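Long-range contacts in leucine-rich repeat protein (Bacteroides thetaiotaomicron, PDB 4ECN), which is of unknown function but, as an extracellular leucine-rich repeat protein, probably binds other proteins along its curved solenoid: residues M385-M390 with I552-Y557; T494-Y499 with Q518-A523; N763-F768 with R784-A789; L832-N837 with Y856-D861. One frame throughout, in Å; residues are numbered along the deposited sequence.

Contact 1: residues M385-M390 with I552-Y557; sequences MHYKKM and IFYMGY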
# COMPACT_ATOMS: atom_id res chain seq x y z
N MSE A 385 -0.33 9.42 8.30
CA MSE A 385 -1.70 9.18 8.77
C MSE A 385 -2.45 8.20 7.85
O MSE A 385 -3.61 7.87 8.17
CB MSE A 385 -2.51 10.51 8.89
CG MSE A 385 -2.04 11.48 9.99
SE MSE A 385 -1.73 10.74 11.79
CE MSE A 385 0.13 10.33 11.66
N HIS A 386 -1.81 7.73 6.74
CA HIS A 386 -2.50 6.81 5.81
C HIS A 386 -2.90 5.52 6.53
O HIS A 386 -4.08 5.17 6.44
CB HIS A 386 -1.67 6.49 4.58
CG HIS A 386 -2.44 5.76 3.54
ND1 HIS A 386 -2.35 4.38 3.40
CD2 HIS A 386 -3.34 6.23 2.63
CE1 HIS A 386 -3.16 4.06 2.39
NE2 HIS A 386 -3.79 5.14 1.91
N TYR A 387 -1.97 4.86 7.31
CA TYR A 387 -2.31 3.63 8.04
C TYR A 387 -3.56 3.85 8.91
O TYR A 387 -4.50 3.05 8.86
CB TYR A 387 -1.14 3.11 8.92
CG TYR A 387 -1.36 1.69 9.43
CD1 TYR A 387 -1.02 0.59 8.67
CD2 TYR A 387 -1.97 1.47 10.67
CE1 TYR A 387 -1.26 -0.71 9.12
CE2 TYR A 387 -2.22 0.17 11.13
CZ TYR A 387 -1.87 -0.92 10.35
OH TYR A 387 -2.11 -2.20 10.80
N LYS A 388 -3.59 4.97 9.65
CA LYS A 388 -4.69 5.32 10.54
C LYS A 388 -6.02 5.39 9.77
O LYS A 388 -6.99 4.79 10.22
CB LYS A 388 -4.39 6.65 11.24
CG LYS A 388 -5.25 6.89 12.47
CD LYS A 388 -4.78 8.09 13.28
CE LYS A 388 -5.15 9.46 12.74
NZ LYS A 388 -6.50 9.90 13.19
N LYS A 389 -6.04 6.07 8.61
CA LYS A 389 -7.25 6.27 7.80
C LYS A 389 -7.69 4.97 7.13
O LYS A 389 -8.90 4.70 7.02
CB LYS A 389 -7.04 7.38 6.72
CG LYS A 389 -6.72 8.76 7.33
CD LYS A 389 -6.66 9.91 6.30
CE LYS A 389 -5.63 11.01 6.61
NZ LYS A 389 -4.31 10.78 5.92
N MSE A 390 -6.72 4.15 6.71
CA MSE A 390 -6.98 2.88 6.03
C MSE A 390 -7.51 1.81 6.96
O MSE A 390 -8.28 0.99 6.48
CB MSE A 390 -5.72 2.35 5.35
CG MSE A 390 -5.91 0.99 4.66
SE MSE A 390 -4.85 0.79 3.08
CE MSE A 390 -4.49 -0.94 3.20
N ILE A 552 5.37 8.67 16.36
CA ILE A 552 4.31 7.80 15.85
C ILE A 552 4.73 6.36 16.01
O ILE A 552 5.77 5.95 15.51
CB ILE A 552 3.98 8.13 14.37
CG1 ILE A 552 3.48 9.59 14.23
CG2 ILE A 552 3.00 7.13 13.76
CD1 ILE A 552 3.68 10.16 12.91
N PHE A 553 3.90 5.58 16.69
CA PHE A 553 4.19 4.17 16.84
C PHE A 553 2.92 3.34 16.52
O PHE A 553 1.92 3.40 17.23
CB PHE A 553 4.73 3.90 18.25
CG PHE A 553 5.26 2.51 18.50
CD1 PHE A 553 6.00 1.85 17.53
CD2 PHE A 553 5.10 1.90 19.73
CE1 PHE A 553 6.50 0.57 17.76
CE2 PHE A 553 5.61 0.62 19.97
CZ PHE A 553 6.31 -0.03 18.98
N TYR A 554 2.95 2.62 15.38
CA TYR A 554 1.94 1.68 14.93
C TYR A 554 2.40 0.28 15.24
O TYR A 554 3.40 -0.15 14.66
CB TYR A 554 1.66 1.80 13.43
CG TYR A 554 1.01 3.07 12.94
CD1 TYR A 554 -0.36 3.28 13.10
CD2 TYR A 554 1.72 3.98 12.15
CE1 TYR A 554 -0.99 4.41 12.56
CE2 TYR A 554 1.09 5.10 11.61
CZ TYR A 554 -0.26 5.32 11.83
OH TYR A 554 -0.89 6.42 11.30
N MSE A 555 1.74 -0.43 16.14
CA MSE A 555 2.12 -1.81 16.45
C MSE A 555 0.87 -2.71 16.61
O MSE A 555 0.85 -3.65 17.39
CB MSE A 555 3.03 -1.89 17.68
CG MSE A 555 2.48 -1.16 18.89
SE MSE A 555 3.19 -1.93 20.49
CE MSE A 555 2.14 -3.59 20.52
N GLY A 556 -0.15 -2.44 15.80
CA GLY A 556 -1.38 -3.22 15.80
C GLY A 556 -1.22 -4.59 15.17
O GLY A 556 -0.23 -4.84 14.50
N TYR A 557 -2.20 -5.48 15.40
CA TYR A 557 -2.28 -6.84 14.86
C TYR A 557 -1.05 -7.65 15.20
O TYR A 557 -0.55 -8.40 14.36
CB TYR A 557 -2.49 -6.82 13.35
CG TYR A 557 -3.78 -6.16 12.93
CD1 TYR A 557 -4.95 -6.89 12.80
CD2 TYR A 557 -3.83 -4.79 12.66
CE1 TYR A 557 -6.14 -6.29 12.42
CE2 TYR A 557 -5.02 -4.17 12.28
CZ TYR A 557 -6.17 -4.93 12.16
OH TYR A 557 -7.34 -4.36 11.74
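Y387 and Y554 carry this contact, their side chains running past each other in opposite directions. With CG anti to its backbone N (chi1 -167°), Y387 leaves the helix toward the strand and lays CB over one face of the Y554 ring, 3.9 Å from the ring centroid, a CH-pi contact. The rings themselves meet obliquely, planes 58° apart and centroids 5.0 Å from each other. Farther out, the Y387 hydroxyl lies 3.6 Å (OH) from CD2 of Y557. Y387 also meets H357 edge-to-face.

The Y554 hydroxyl points back to the start of the helix. Its stronger partner is the carbonyl of R384; the N-H of K388 adds only a weak bond, 3.5 Å from N to OH. CB of K388 packs against the same oxygen, while its ammonium turns off to D393 and D599 in salt bridges. M385, a selenomethionine, bends at chi2 and chi3 and brings CE near the Y554 hydroxyl and 3.8 Å from CD1 of I552. An alanine in place of Y554 would probably open a gap beneath Y387 and leave the R384 carbonyl without its hydroxyl mate.

I552 and Y554 occupy the outward-facing positions of a leucine-rich repeat strand, whereas F553 turns to W537 on the opposite side. Helix 386-391, in the long segment between strands 351-353 and 452-456, which looks like an insertion, thus packs against the parallel strands that line the concave face of a leucine-rich repeat solenoid.

Contact 2: residues T494-Y499 with Q518-A523; sequences TDVELY and QSLNIA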
# COMPACT_ATOMS: atom_id res chain seq x y z
N THR A 494 13.67 9.59 9.17
CA THR A 494 12.67 9.81 10.21
C THR A 494 11.54 8.80 10.16
O THR A 494 10.88 8.59 11.17
CB THR A 494 12.09 11.21 10.07
OG1 THR A 494 11.48 11.35 8.78
CG2 THR A 494 13.13 12.29 10.27
N ASP A 495 11.29 8.21 8.98
CA ASP A 495 10.18 7.27 8.82
C ASP A 495 10.65 5.91 8.37
O ASP A 495 11.40 5.83 7.41
CB ASP A 495 9.16 7.81 7.81
CG ASP A 495 8.34 8.97 8.33
OD1 ASP A 495 8.94 10.00 8.72
OD2 ASP A 495 7.10 8.87 8.30
N VAL A 496 10.20 4.85 9.08
CA VAL A 496 10.50 3.43 8.80
C VAL A 496 9.24 2.63 8.93
O VAL A 496 8.48 2.86 9.88
CB VAL A 496 11.63 2.81 9.68
CG1 VAL A 496 11.87 1.35 9.31
CG2 VAL A 496 12.92 3.61 9.58
N GLU A 497 9.01 1.70 7.99
CA GLU A 497 7.91 0.75 8.00
C GLU A 497 8.45 -0.66 7.81
O GLU A 497 9.20 -0.92 6.87
CB GLU A 497 6.84 1.07 6.95
CG GLU A 497 5.69 0.07 6.89
CD GLU A 497 4.48 0.53 6.09
OE1 GLU A 497 3.81 1.50 6.53
OE2 GLU A 497 4.17 -0.11 5.06
N LEU A 498 8.07 -1.55 8.74
CA LEU A 498 8.34 -2.97 8.78
C LEU A 498 7.01 -3.66 9.02
O LEU A 498 6.76 -4.18 10.09
CB LEU A 498 9.39 -3.31 9.85
CG LEU A 498 10.83 -3.33 9.40
CD1 LEU A 498 11.73 -3.38 10.58
CD2 LEU A 498 11.12 -4.52 8.51
N TYR A 499 6.13 -3.59 8.03
CA TYR A 499 4.76 -4.08 8.09
C TYR A 499 4.64 -5.50 7.59
O TYR A 499 5.20 -5.84 6.55
CB TYR A 499 3.86 -3.15 7.23
CG TYR A 499 2.40 -3.53 7.21
CD1 TYR A 499 1.57 -3.23 8.29
CD2 TYR A 499 1.84 -4.18 6.12
CE1 TYR A 499 0.23 -3.62 8.30
CE2 TYR A 499 0.49 -4.54 6.10
CZ TYR A 499 -0.31 -4.25 7.19
OH TYR A 499 -1.64 -4.61 7.21
N GLN A 518 11.39 8.94 13.95
CA GLN A 518 10.21 9.65 14.45
C GLN A 518 8.93 8.86 14.29
O GLN A 518 8.05 8.95 15.16
CB GLN A 518 10.04 10.97 13.68
CG GLN A 518 11.11 12.02 13.97
CD GLN A 518 10.86 13.26 13.16
OE1 GLN A 518 9.89 13.37 12.39
NE2 GLN A 518 11.72 14.22 13.30
N SER A 519 8.78 8.16 13.16
CA SER A 519 7.61 7.36 12.81
C SER A 519 8.02 5.93 12.51
O SER A 519 8.89 5.70 11.66
CB SER A 519 6.91 7.98 11.60
OG SER A 519 5.93 7.12 11.05
N LEU A 520 7.39 4.96 13.21
CA LEU A 520 7.67 3.54 13.07
C LEU A 520 6.37 2.74 13.03
O LEU A 520 5.48 2.96 13.86
CB LEU A 520 8.56 3.07 14.24
CG LEU A 520 9.00 1.61 14.26
CD1 LEU A 520 10.01 1.32 13.19
CD2 LEU A 520 9.58 1.24 15.60
N ASN A 521 6.27 1.82 12.05
CA ASN A 521 5.12 0.93 11.85
C ASN A 521 5.61 -0.48 11.85
O ASN A 521 6.36 -0.86 10.93
CB ASN A 521 4.41 1.26 10.54
CG ASN A 521 3.09 0.57 10.34
OD1 ASN A 521 2.92 -0.62 10.58
ND2 ASN A 521 2.12 1.31 9.84
N ILE A 522 5.23 -1.27 12.88
CA ILE A 522 5.66 -2.67 12.98
C ILE A 522 4.43 -3.59 13.10
O ILE A 522 4.54 -4.70 13.59
CB ILE A 522 6.68 -2.88 14.15
CG1 ILE A 522 6.09 -2.40 15.52
CG2 ILE A 522 8.02 -2.18 13.82
CD1 ILE A 522 6.78 -2.94 16.74
N ALA A 523 3.30 -3.17 12.56
CA ALA A 523 2.07 -3.94 12.61
C ALA A 523 2.14 -5.24 11.77
O ALA A 523 2.81 -5.27 10.74
CB ALA A 523 0.91 -3.09 12.11
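T494 and Q518 open a run of backbone hydrogen bonds between two parallel strands whose axes come within 4.9 Å. The carbonyl oxygen of T494 accepts twice, from S519 N at 2.9 Å and from Q518 N at 2.8 Å. V496 N then bonds S519 O, N521 N bonds V496 O, and L498 N bonds N521 O.

Successive strands so paired form the sheet of a leucine-rich repeat solenoid. V496 and L520 supply inward aliphatic side chains; V496 CB lies 4.1 Å from L520 CD1. N525 and N558 bond the carbonyls of L498 and I522 in the manner of the asparagine ladder.

Polar side chains line the other face. D495 brings OD2 to 3.4 Å from CB of S519, while its OD1 takes the T494 hydroxyl on the anti lone pair and forms a salt bridge with R384. OG1 of T494 also bonds K380. An alanine at D495 would probably leave R384 without this carboxylate, and the T494 hydroxyl with K380 but without this acceptor. E497 and N521 lie side by side, carboxylate and amide planes 59° apart, with E497 OE1 bonded to H357.

Among the flat groups, Y499 turns a ring edge to N521, CD1 of the tyrosine lying 3.7 Å from OD1 of the asparagine. That oxygen also accepts A523 N at 3.3 Å, an Asx turn; CB of A523 lies 3.9 Å from CD1 of Y499.

Contact 3: residues N763-F768 with R784-A789; sequences NCFSSF and RHQRDA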
# COMPACT_ATOMS: atom_id res chain seq x y z
N ASN A 763 -37.15 -1.97 23.46
CA ASN A 763 -37.21 -1.62 24.87
C ASN A 763 -38.49 -2.21 25.42
O ASN A 763 -39.11 -3.05 24.75
CB ASN A 763 -37.09 -0.10 25.10
CG ASN A 763 -35.65 0.34 25.27
OD1 ASN A 763 -35.02 0.09 26.29
ND2 ASN A 763 -35.09 1.03 24.29
N CYS A 764 -38.88 -1.80 26.65
CA CYS A 764 -40.05 -2.36 27.29
C CYS A 764 -41.06 -1.27 27.64
O CYS A 764 -41.59 -1.25 28.75
CB CYS A 764 -39.63 -3.15 28.52
SG CYS A 764 -38.30 -4.32 28.22
N PHE A 765 -41.42 -0.43 26.65
CA PHE A 765 -42.41 0.63 26.82
C PHE A 765 -43.83 0.12 26.47
O PHE A 765 -44.07 -0.32 25.34
CB PHE A 765 -42.05 1.85 25.98
CG PHE A 765 -40.87 2.65 26.48
CD1 PHE A 765 -40.99 3.48 27.60
CD2 PHE A 765 -39.68 2.67 25.78
CE1 PHE A 765 -39.92 4.27 28.02
CE2 PHE A 765 -38.61 3.46 26.20
CZ PHE A 765 -38.74 4.24 27.32
N SER A 766 -44.73 0.15 27.45
CA SER A 766 -46.12 -0.27 27.29
C SER A 766 -47.04 0.97 27.16
O SER A 766 -48.22 0.89 26.75
CB SER A 766 -46.55 -1.15 28.46
OG SER A 766 -46.38 -0.43 29.67
N SER A 767 -46.43 2.12 27.48
CA SER A 767 -46.96 3.47 27.49
C SER A 767 -45.90 4.39 26.86
O SER A 767 -44.76 4.45 27.32
CB SER A 767 -47.33 3.87 28.92
OG SER A 767 -47.81 5.20 29.01
N PHE A 768 -46.27 5.06 25.79
CA PHE A 768 -45.38 5.90 25.02
C PHE A 768 -44.77 7.02 25.88
O PHE A 768 -45.51 7.75 26.56
CB PHE A 768 -46.15 6.49 23.83
CG PHE A 768 -45.31 7.06 22.72
CD1 PHE A 768 -44.68 8.29 22.85
CD2 PHE A 768 -45.19 6.39 21.51
CE1 PHE A 768 -43.90 8.82 21.82
CE2 PHE A 768 -44.41 6.92 20.47
CZ PHE A 768 -43.78 8.14 20.63
N ARG A 784 -39.66 1.44 17.85
CA ARG A 784 -40.03 0.17 17.21
C ARG A 784 -39.90 -1.01 18.16
O ARG A 784 -39.09 -0.96 19.09
CB ARG A 784 -39.12 -0.08 16.00
CG ARG A 784 -39.64 0.45 14.67
CD ARG A 784 -38.83 -0.08 13.49
NE ARG A 784 -38.64 -1.54 13.54
CZ ARG A 784 -39.40 -2.45 12.92
NH1 ARG A 784 -40.41 -2.06 12.14
NH2 ARG A 784 -39.15 -3.74 13.07
N HIS A 785 -40.65 -2.09 17.92
CA HIS A 785 -40.51 -3.40 18.56
C HIS A 785 -40.41 -3.39 20.13
O HIS A 785 -39.42 -3.87 20.69
CB HIS A 785 -39.21 -4.02 18.00
CG HIS A 785 -39.21 -5.50 17.94
ND1 HIS A 785 -38.99 -6.26 19.07
CD2 HIS A 785 -39.31 -6.32 16.87
CE1 HIS A 785 -39.02 -7.52 18.67
NE2 HIS A 785 -39.21 -7.61 17.35
N GLN A 786 -41.44 -2.91 20.82
CA GLN A 786 -41.48 -2.92 22.28
C GLN A 786 -41.98 -4.26 22.77
O GLN A 786 -43.05 -4.72 22.33
CB GLN A 786 -42.36 -1.79 22.85
CG GLN A 786 -41.97 -0.39 22.42
CD GLN A 786 -40.56 -0.08 22.77
OE1 GLN A 786 -40.17 -0.11 23.93
NE2 GLN A 786 -39.75 0.21 21.76
N ARG A 787 -41.22 -4.90 23.66
CA ARG A 787 -41.60 -6.21 24.19
C ARG A 787 -41.32 -6.29 25.65
O ARG A 787 -40.43 -5.58 26.12
CB ARG A 787 -40.85 -7.36 23.50
CG ARG A 787 -40.97 -7.49 21.99
CD ARG A 787 -42.33 -7.92 21.52
NE ARG A 787 -42.32 -8.06 20.06
CZ ARG A 787 -42.65 -7.09 19.22
NH1 ARG A 787 -43.06 -5.91 19.67
NH2 ARG A 787 -42.58 -7.30 17.91
N ASP A 788 -42.03 -7.17 26.37
CA ASP A 788 -41.73 -7.45 27.77
C ASP A 788 -40.84 -8.71 27.81
O ASP A 788 -40.61 -9.34 26.77
CB ASP A 788 -43.01 -7.58 28.61
CG ASP A 788 -43.98 -8.69 28.24
OD1 ASP A 788 -43.71 -9.41 27.25
OD2 ASP A 788 -45.02 -8.84 28.95
N ALA A 789 -40.35 -9.09 29.01
CA ALA A 789 -39.53 -10.29 29.18
C ALA A 789 -40.24 -11.54 28.59
O ALA A 789 -39.60 -12.40 27.96
CB ALA A 789 -39.24 -10.50 30.65
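N763 and Q786 face each other, CA atoms 5.2 Å apart, where two loops pass, joined in the backbone by the bond from R787 N to N763 O at 3.0 Å.

The side chain of Q786 does most of the remaining work. Bent at its second torsion (chi2 -57°), it is shaped so that OE1 reaches the backbone N-H of F765; this bond, 3.0 Å from N to OE1, lies in the amide plane on a lone pair and is nearly straight at 162°. The same oxygen sits near the plane of the F765 ring at its edge, 3.4 Å from CD2, and it also touches CB of N763. At the other end of the amide, NE2 bonds the carbonyl of V760 and reaches R784 O only weakly. The carboxamide is thus held from both ends, which should fix its rotation.

C764 packs against the backbone of R787: C764 CB lies 3.5 Å from R787 O. R787 itself curls back, and its NH1 meets Q786 O at 2.9 Å from well above the carbonyl plane while also bonding S815 O. Its guanidinium lies over a face of H785, whose ring stacks on Y762.

Q786 stands where a leucine-rich repeat usually has its ladder asparagine, one turn on from N763, whose amide bonds V760 O, L735 O and L740 N. The two segments are the loops that leave parallel strands 757-759 and 780-782, and S815 belongs to the loop that follows the next strand, 810-812.

Contact 4: residues L832-N837 with Y856-D861; sequences LDIADN and YVLLYD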
# COMPACT_ATOMS: atom_id res chain seq x y z
N LEU A 832 -43.27 7.67 7.76
CA LEU A 832 -43.96 6.97 8.84
C LEU A 832 -43.91 5.46 8.68
O LEU A 832 -44.36 4.94 7.66
CB LEU A 832 -45.44 7.43 8.89
CG LEU A 832 -46.29 6.92 10.06
CD1 LEU A 832 -45.86 7.55 11.35
CD2 LEU A 832 -47.75 7.25 9.83
N ASP A 833 -43.42 4.75 9.73
CA ASP A 833 -43.35 3.29 9.77
C ASP A 833 -44.40 2.76 10.73
O ASP A 833 -44.28 2.91 11.95
CB ASP A 833 -41.94 2.78 10.14
CG ASP A 833 -41.84 1.31 10.57
OD1 ASP A 833 -42.50 0.45 9.92
OD2 ASP A 833 -41.06 1.02 11.50
N ILE A 834 -45.46 2.18 10.17
CA ILE A 834 -46.54 1.62 10.97
C ILE A 834 -46.69 0.12 10.64
O ILE A 834 -47.64 -0.51 11.10
CB ILE A 834 -47.86 2.39 10.79
CG1 ILE A 834 -48.36 2.38 9.32
CG2 ILE A 834 -47.75 3.80 11.38
CD1 ILE A 834 -49.87 2.72 9.21
N ALA A 835 -45.71 -0.45 9.88
CA ALA A 835 -45.72 -1.86 9.50
C ALA A 835 -45.54 -2.78 10.70
O ALA A 835 -44.92 -2.39 11.70
CB ALA A 835 -44.64 -2.14 8.49
N ASP A 836 -46.12 -3.97 10.61
CA ASP A 836 -46.08 -5.03 11.60
C ASP A 836 -46.87 -4.60 12.87
O ASP A 836 -46.44 -4.87 13.99
CB ASP A 836 -44.61 -5.41 11.92
CG ASP A 836 -44.39 -6.75 12.61
OD1 ASP A 836 -45.41 -7.42 12.96
OD2 ASP A 836 -43.20 -7.13 12.81
N ASN A 837 -48.06 -3.95 12.67
CA ASN A 837 -49.08 -3.56 13.69
C ASN A 837 -50.36 -4.19 13.18
O ASN A 837 -50.95 -3.66 12.25
CB ASN A 837 -49.16 -2.04 13.91
CG ASN A 837 -47.97 -1.47 14.65
OD1 ASN A 837 -47.87 -1.56 15.86
ND2 ASN A 837 -47.06 -0.84 13.94
N TYR A 856 -44.39 11.37 0.41
CA TYR A 856 -44.67 10.69 1.67
C TYR A 856 -44.21 9.24 1.57
O TYR A 856 -44.50 8.56 0.57
CB TYR A 856 -46.17 10.78 1.99
CG TYR A 856 -46.55 10.65 3.45
CD1 TYR A 856 -46.73 9.41 4.04
CD2 TYR A 856 -46.89 11.78 4.20
CE1 TYR A 856 -47.17 9.28 5.36
CE2 TYR A 856 -47.32 11.67 5.52
CZ TYR A 856 -47.47 10.42 6.10
OH TYR A 856 -47.88 10.34 7.42
N VAL A 857 -43.45 8.78 2.58
CA VAL A 857 -42.93 7.42 2.65
C VAL A 857 -43.66 6.69 3.73
O VAL A 857 -43.47 6.99 4.91
CB VAL A 857 -41.41 7.42 2.89
CG1 VAL A 857 -40.85 6.01 2.73
CG2 VAL A 857 -40.71 8.39 1.95
N LEU A 858 -44.54 5.76 3.35
CA LEU A 858 -45.28 5.02 4.35
C LEU A 858 -44.86 3.57 4.31
O LEU A 858 -44.92 2.94 3.25
CB LEU A 858 -46.80 5.15 4.21
CG LEU A 858 -47.60 4.47 5.32
CD1 LEU A 858 -47.57 5.28 6.61
CD2 LEU A 858 -49.04 4.25 4.91
N LEU A 859 -44.39 3.07 5.47
CA LEU A 859 -44.02 1.68 5.70
C LEU A 859 -45.19 1.02 6.36
O LEU A 859 -45.65 1.45 7.43
CB LEU A 859 -42.72 1.51 6.50
CG LEU A 859 -41.42 1.95 5.83
CD1 LEU A 859 -40.24 1.60 6.70
CD2 LEU A 859 -41.22 1.28 4.46
N TYR A 860 -45.73 0.02 5.68
CA TYR A 860 -46.95 -0.66 6.05
C TYR A 860 -47.03 -2.04 5.38
O TYR A 860 -46.19 -2.37 4.53
CB TYR A 860 -48.14 0.22 5.61
CG TYR A 860 -48.33 0.23 4.10
CD1 TYR A 860 -47.41 0.86 3.27
CD2 TYR A 860 -49.39 -0.45 3.51
CE1 TYR A 860 -47.53 0.79 1.88
CE2 TYR A 860 -49.52 -0.52 2.12
CZ TYR A 860 -48.59 0.12 1.31
OH TYR A 860 -48.72 0.10 -0.05
N ASP A 861 -48.08 -2.79 5.73
CA ASP A 861 -48.42 -4.11 5.21
C ASP A 861 -49.77 -4.04 4.52
O ASP A 861 -50.73 -3.55 5.12
CB ASP A 861 -48.44 -5.15 6.34
CG ASP A 861 -47.19 -5.27 7.21
OD1 ASP A 861 -46.07 -5.21 6.64
OD2 ASP A 861 -47.34 -5.50 8.43
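L832 lies alongside L858 and Y856, touching through CB, CG and CD2. CB lies 3.8 Å from CD1 of L858 and beside the phenol of Y856. With CG anti to the backbone N (chi1 -173°), the chain keeps alongside L858, so that CG itself stays near the same methyl. At the tip, CD2 touches L858 CD1 at 3.8 Å and Y856 OH at 3.9 Å. L811 and L825 of the preceding part of the solenoid also pack on this side chain.

The backbones beneath run parallel: L832 N bonds V857 O, L859 N bonds L832 O, and I834 N bonds L859 O at 2.8 Å. Strand 857-859 is the last in the parallel sheet of the leucine-rich repeat solenoid, with strand 831-833 as its sole neighbour there. On the inward side I834 continues the row of aliphatic groups, its CG1 4.0 Å from CD1 of L858, and I866 of strand 865-867 packs on I834 and Y860.

On the other face D833 and L859 cross, OD1 of the aspartate 3.6 Å from CB of the leucine, while OD2 forms a salt bridge with R784. Farther along, D861 accepts the backbone N-H of D836 on OD2 at 2.9 Å, the donor standing 42° out of the carboxylate plane. OD1 of D836 forms a salt bridge with R793 and OD2 bonds the S815 hydroxyl; the arginine would probably offset the nearby D861 carboxylate. N837, in the ladder position, bonds I834 O through ND2 and I818 N through OD1; ND2 also bonds I813 O of the preceding turn.

In the fold
Contacts 1 and 2 share the first repeat sheet: strands 495-499, 519-521 and 552-554 are consecutive in it, and the contact centres lie 9 Å apart. Contact 2 is nested within the chain loop that contact 1 closes, and Y387 of contact 1 packs on Y499 of contact 2. Contacts 3 and 4 follow later in the chain, in series, at the far end of the solenoid. Contact 3 joins loops leaving strands of the second, all-parallel sheet and contact 4 pairs its last two strands; their centres are 18 Å apart, linked by the R784-D833 salt bridge. Centres of contacts 1 and 3 are about 43 Å apart, and each pair has its own sheet and part of the solenoid.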